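Side-chain contact in SusD family protein (Bacteroides uniformis, PDB 7KV1), which probably binds beta-glucans as a SusD-family surface glycan-binding protein of a human gut bacterium: residues V241-D246 and R468-V473. Sequence-based numbering, arbitrary orientation.
Sequences VMYQND and RYFDLV
Tyr243 packs against Phe470 and Val473 in a buried apolar contact between two helices of the SusD fold, a helical architecture with tetratricopeptide repeats. Tyr243 stands in the last turn of helix 230-244, and its partners lie one turn apart on the short helix 468-474. The first helix closes with a Schellman motif at Asn245, the first residue to leave helical phi/psi. Asn245 has positive phi, and the backbone bonds Asn245 N to Met242 O and Asp246 N to Val241 O close the turn.

The contact is carried by one ring. The CG of Tyr243 is anti to its own N (chi1 -165°), which brings the far end of the ring closer to the second helix than the CB direction alone suggests. The CE1 side of the ring does most of the touching: CE1 of Tyr243 lies 3.8 Å from CB of Phe470. The two rings are almost perpendicular, with planes at 87° and centroids 5.6 Å apart. At its edge, near the ring plane, the tyrosine meets the backbone carbonyl, with CE1 of Tyr243 3.5 Å from O of Phe470.

An alanine in place of Tyr243 is likely to open a gap between the helices and leave Phe470 CB and Val473 CG1 without the ring and hydroxyl they pack against.

Beside the ring contact, Asn245, at the end of the first helix, hydrogen-bonds through ND2 to Arg474 O on the second; its OD1 accepts a bond from Arg421, just past helix 408-420. Val473 has a second aromatic neighbour, as its CG2 sits over one face of the Tyr469 ring, toward the rim. Its other methyl, CG1, is anti to N (chi1 172°) and lies 3.4 Å from OH of Tyr243.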
ATOM      1  N   VAL A 241       3.409  11.574   7.321  1.00 17.26           N
ATOM      2  CA  VAL A 241       3.930  12.964   7.286  1.00 17.16           C
ATOM      3  C   VAL A 241       3.910  13.432   5.813  1.00 19.29           C
ATOM      4  O   VAL A 241       3.421  14.550   5.505  1.00 18.04           O
ATOM      5  CB  VAL A 241       5.336  12.983   7.913  1.00 17.37           C
ATOM      6  CG1 VAL A 241       6.081  14.250   7.562  1.00 19.13           C
ATOM      7  CG2 VAL A 241       5.271  12.821   9.419  1.00 16.44           C
ATOM      8  N   MET A 242       4.372  12.598   4.890  1.00 17.27           N
ATOM      9  CA  MET A 242       4.441  13.041   3.469  1.00 17.64           C
ATOM     10  C   MET A 242       3.015  13.229   2.912  1.00 16.79           C
ATOM     11  O   MET A 242       2.763  14.174   2.149  1.00 16.42           O
ATOM     12  CB  MET A 242       5.277  12.041   2.669  1.00 19.64           C
ATOM     13  CG  MET A 242       6.759  12.042   3.125  1.00 21.58           C
ATOM     14  SD  MET A 242       7.683  10.620   2.495  1.00 24.99           S
ATOM     15  CE  MET A 242       8.062  11.222   0.847  1.00 26.02           C
ATOM     16  N   TYR A 243       2.088  12.345   3.255  1.00 16.97           N
ATOM     17  CA  TYR A 243       0.729  12.387   2.673  1.00 16.75           C
ATOM     18  C   TYR A 243       0.040  13.644   3.194  1.00 17.48           C
ATOM     19  O   TYR A 243      -0.742  14.213   2.504  1.00 18.41           O
ATOM     20  CB  TYR A 243      -0.093  11.132   2.988  1.00 16.28           C
ATOM     21  CG  TYR A 243      -1.300  11.055   2.088  1.00 16.42           C
ATOM     22  CD1 TYR A 243      -1.162  10.733   0.753  1.00 16.92           C
ATOM     23  CD2 TYR A 243      -2.587  11.316   2.556  1.00 17.48           C
ATOM     24  CE1 TYR A 243      -2.250  10.726  -0.101  1.00 18.05           C
ATOM     25  CE2 TYR A 243      -3.695  11.267   1.728  1.00 17.12           C
ATOM     26  CZ  TYR A 243      -3.526  10.971   0.382  1.00 18.94           C
ATOM     27  OH  TYR A 243      -4.597  10.957  -0.468  1.00 18.43           O
ATOM     28  N   GLN A 244       0.335  14.049   4.419  1.00 17.38           N
ATOM     29  CA  GLN A 244      -0.266  15.261   5.028  1.00 18.35           C
ATOM     30  C   GLN A 244       0.405  16.524   4.490  1.00 18.10           C
ATOM     31  O   GLN A 244      -0.184  17.581   4.710  1.00 18.85           O
ATOM     32  CB  GLN A 244      -0.104  15.219   6.558  1.00 16.60           C
ATOM     33  CG  GLN A 244      -0.781  16.323   7.348  1.00 16.41           C
ATOM     34  CD  GLN A 244      -2.272  16.425   7.174  1.00 20.03           C
ATOM     35  OE1 GLN A 244      -2.922  15.592   6.530  1.00 19.50           O
ATOM     36  NE2 GLN A 244      -2.815  17.504   7.727  1.00 19.49           N
ATOM     37  N   ASN A 245       1.629  16.417   3.955  1.00 19.53           N
ATOM     38  CA  ASN A 245       2.510  17.561   3.588  1.00 20.27           C
ATOM     39  C   ASN A 245       2.833  18.297   4.899  1.00 21.95           C
ATOM     40  O   ASN A 245       2.839  19.534   4.921  1.00 20.99           O
ATOM     41  CB  ASN A 245       1.885  18.448   2.487  1.00 20.64           C
ATOM     42  CG  ASN A 245       2.053  17.851   1.102  1.00 19.15           C
ATOM     43  OD1 ASN A 245       3.178  17.615   0.669  1.00 19.35           O
ATOM     44  ND2 ASN A 245       0.950  17.492   0.454  1.00 16.24           N
ATOM     45  N   ASP A 246       3.050  17.553   5.988  1.00 21.23           N
ATOM     46  CA  ASP A 246       3.280  18.155   7.318  1.00 21.10           C
ATOM     47  C   ASP A 246       4.756  18.578   7.410  1.00 21.86           C
ATOM     48  O   ASP A 246       5.562  17.808   7.930  1.00 21.85           O
ATOM     49  CB  ASP A 246       2.874  17.177   8.429  1.00 21.19           C
ATOM     50  CG  ASP A 246       3.120  17.705   9.825  1.00 21.35           C
ATOM     51  OD1 ASP A 246       3.563  18.874   9.943  1.00 19.95           O
ATOM     52  OD2 ASP A 246       2.882  16.929  10.775  1.00 21.88           O
ATOM     53  N   ARG A 468       1.381   4.905  -6.435  1.00 17.33           N
ATOM     54  CA  ARG A 468       1.326   5.966  -7.460  1.00 17.24           C
ATOM     55  C   ARG A 468       0.162   6.906  -7.181  1.00 17.25           C
ATOM     56  O   ARG A 468       0.390   8.118  -7.292  1.00 18.22           O
ATOM     57  CB  ARG A 468       1.234   5.321  -8.835  1.00 16.95           C
ATOM     58  CG  ARG A 468       1.097   6.300  -9.984  1.00 19.25           C
ATOM     59  CD  ARG A 468       2.224   7.291 -10.098  1.00 18.59           C
ATOM     60  NE  ARG A 468       1.990   8.022 -11.328  1.00 20.30           N
ATOM     61  CZ  ARG A 468       2.646   9.096 -11.764  1.00 22.14           C
ATOM     62  NH1 ARG A 468       3.590   9.657 -11.024  1.00 21.83           N
ATOM     63  NH2 ARG A 468       2.325   9.607 -12.946  1.00 22.01           N
ATOM     64  N   TYR A 469      -1.047   6.390  -6.920  1.00 17.09           N
ATOM     65  CA  TYR A 469      -2.211   7.287  -6.707  1.00 17.69           C
ATOM     66  C   TYR A 469      -1.969   8.241  -5.528  1.00 17.36           C
ATOM     67  O   TYR A 469      -2.117   9.470  -5.704  1.00 17.19           O
ATOM     68  CB  TYR A 469      -3.509   6.510  -6.531  1.00 16.39           C
ATOM     69  CG  TYR A 469      -4.643   7.398  -6.126  1.00 15.93           C
ATOM     70  CD1 TYR A 469      -5.137   8.350  -7.012  1.00 15.96           C
ATOM     71  CD2 TYR A 469      -5.226   7.280  -4.886  1.00 15.54           C
ATOM     72  CE1 TYR A 469      -6.173   9.194  -6.642  1.00 18.42           C
ATOM     73  CE2 TYR A 469      -6.279   8.098  -4.504  1.00 16.28           C
ATOM     74  CZ  TYR A 469      -6.745   9.062  -5.386  1.00 18.41           C
ATOM     75  OH  TYR A 469      -7.764   9.876  -5.019  1.00 20.14           O
ATOM     76  N   PHE A 470      -1.629   7.712  -4.348  1.00 16.82           N
ATOM     77  CA  PHE A 470      -1.309   8.537  -3.154  1.00 18.60           C
ATOM     78  C   PHE A 470      -0.147   9.507  -3.436  1.00 17.47           C
ATOM     79  O   PHE A 470      -0.266  10.673  -2.982  1.00 16.38           O
ATOM     80  CB  PHE A 470      -1.064   7.669  -1.929  1.00 20.18           C
ATOM     81  CG  PHE A 470      -2.289   6.872  -1.554  1.00 22.74           C
ATOM     82  CD1 PHE A 470      -3.543   7.462  -1.555  1.00 21.77           C
ATOM     83  CD2 PHE A 470      -2.185   5.533  -1.232  1.00 23.13           C
ATOM     84  CE1 PHE A 470      -4.674   6.724  -1.228  1.00 26.34           C
ATOM     85  CE2 PHE A 470      -3.309   4.801  -0.917  1.00 22.80           C
ATOM     86  CZ  PHE A 470      -4.550   5.389  -0.923  1.00 23.10           C
ATOM     87  N   ASP A 471       0.872   9.117  -4.206  1.00 17.69           N
ATOM     88  CA  ASP A 471       1.973  10.053  -4.593  1.00 18.37           C
ATOM     89  C   ASP A 471       1.418  11.194  -5.463  1.00 18.30           C
ATOM     90  O   ASP A 471       1.860  12.356  -5.272  1.00 18.38           O
ATOM     91  CB  ASP A 471       3.141   9.358  -5.287  1.00 17.73           C
ATOM     92  CG  ASP A 471       3.961   8.525  -4.317  1.00 20.59           C
ATOM     93  OD1 ASP A 471       3.866   8.803  -3.076  1.00 20.55           O
ATOM     94  OD2 ASP A 471       4.665   7.585  -4.785  1.00 24.22           O
ATOM     95  N   LEU A 472       0.510  10.914  -6.401  1.00 17.53           N
ATOM     96  CA  LEU A 472      -0.034  11.970  -7.288  1.00 17.40           C
ATOM     97  C   LEU A 472      -0.863  12.949  -6.433  1.00 17.63           C
ATOM     98  O   LEU A 472      -0.728  14.149  -6.621  1.00 18.01           O
ATOM     99  CB  LEU A 472      -0.882  11.355  -8.403  1.00 18.78           C
ATOM    100  CG  LEU A 472      -0.121  10.682  -9.531  1.00 17.43           C
ATOM    101  CD1 LEU A 472      -1.068   9.854 -10.398  1.00 18.48           C
ATOM    102  CD2 LEU A 472       0.613  11.715 -10.356  1.00 18.37           C
ATOM    103  N   VAL A 473      -1.625  12.461  -5.465  1.00 17.49           N
ATOM    104  CA  VAL A 473      -2.514  13.325  -4.633  1.00 17.22           C
ATOM    105  C   VAL A 473      -1.688  14.245  -3.734  1.00 16.93           C
ATOM    106  O   VAL A 473      -2.001  15.454  -3.664  1.00 15.38           O
ATOM    107  CB  VAL A 473      -3.493  12.498  -3.800  1.00 17.31           C
ATOM    108  CG1 VAL A 473      -4.252  13.380  -2.807  1.00 18.25           C
ATOM    109  CG2 VAL A 473      -4.445  11.717  -4.702  1.00 20.21           C
TER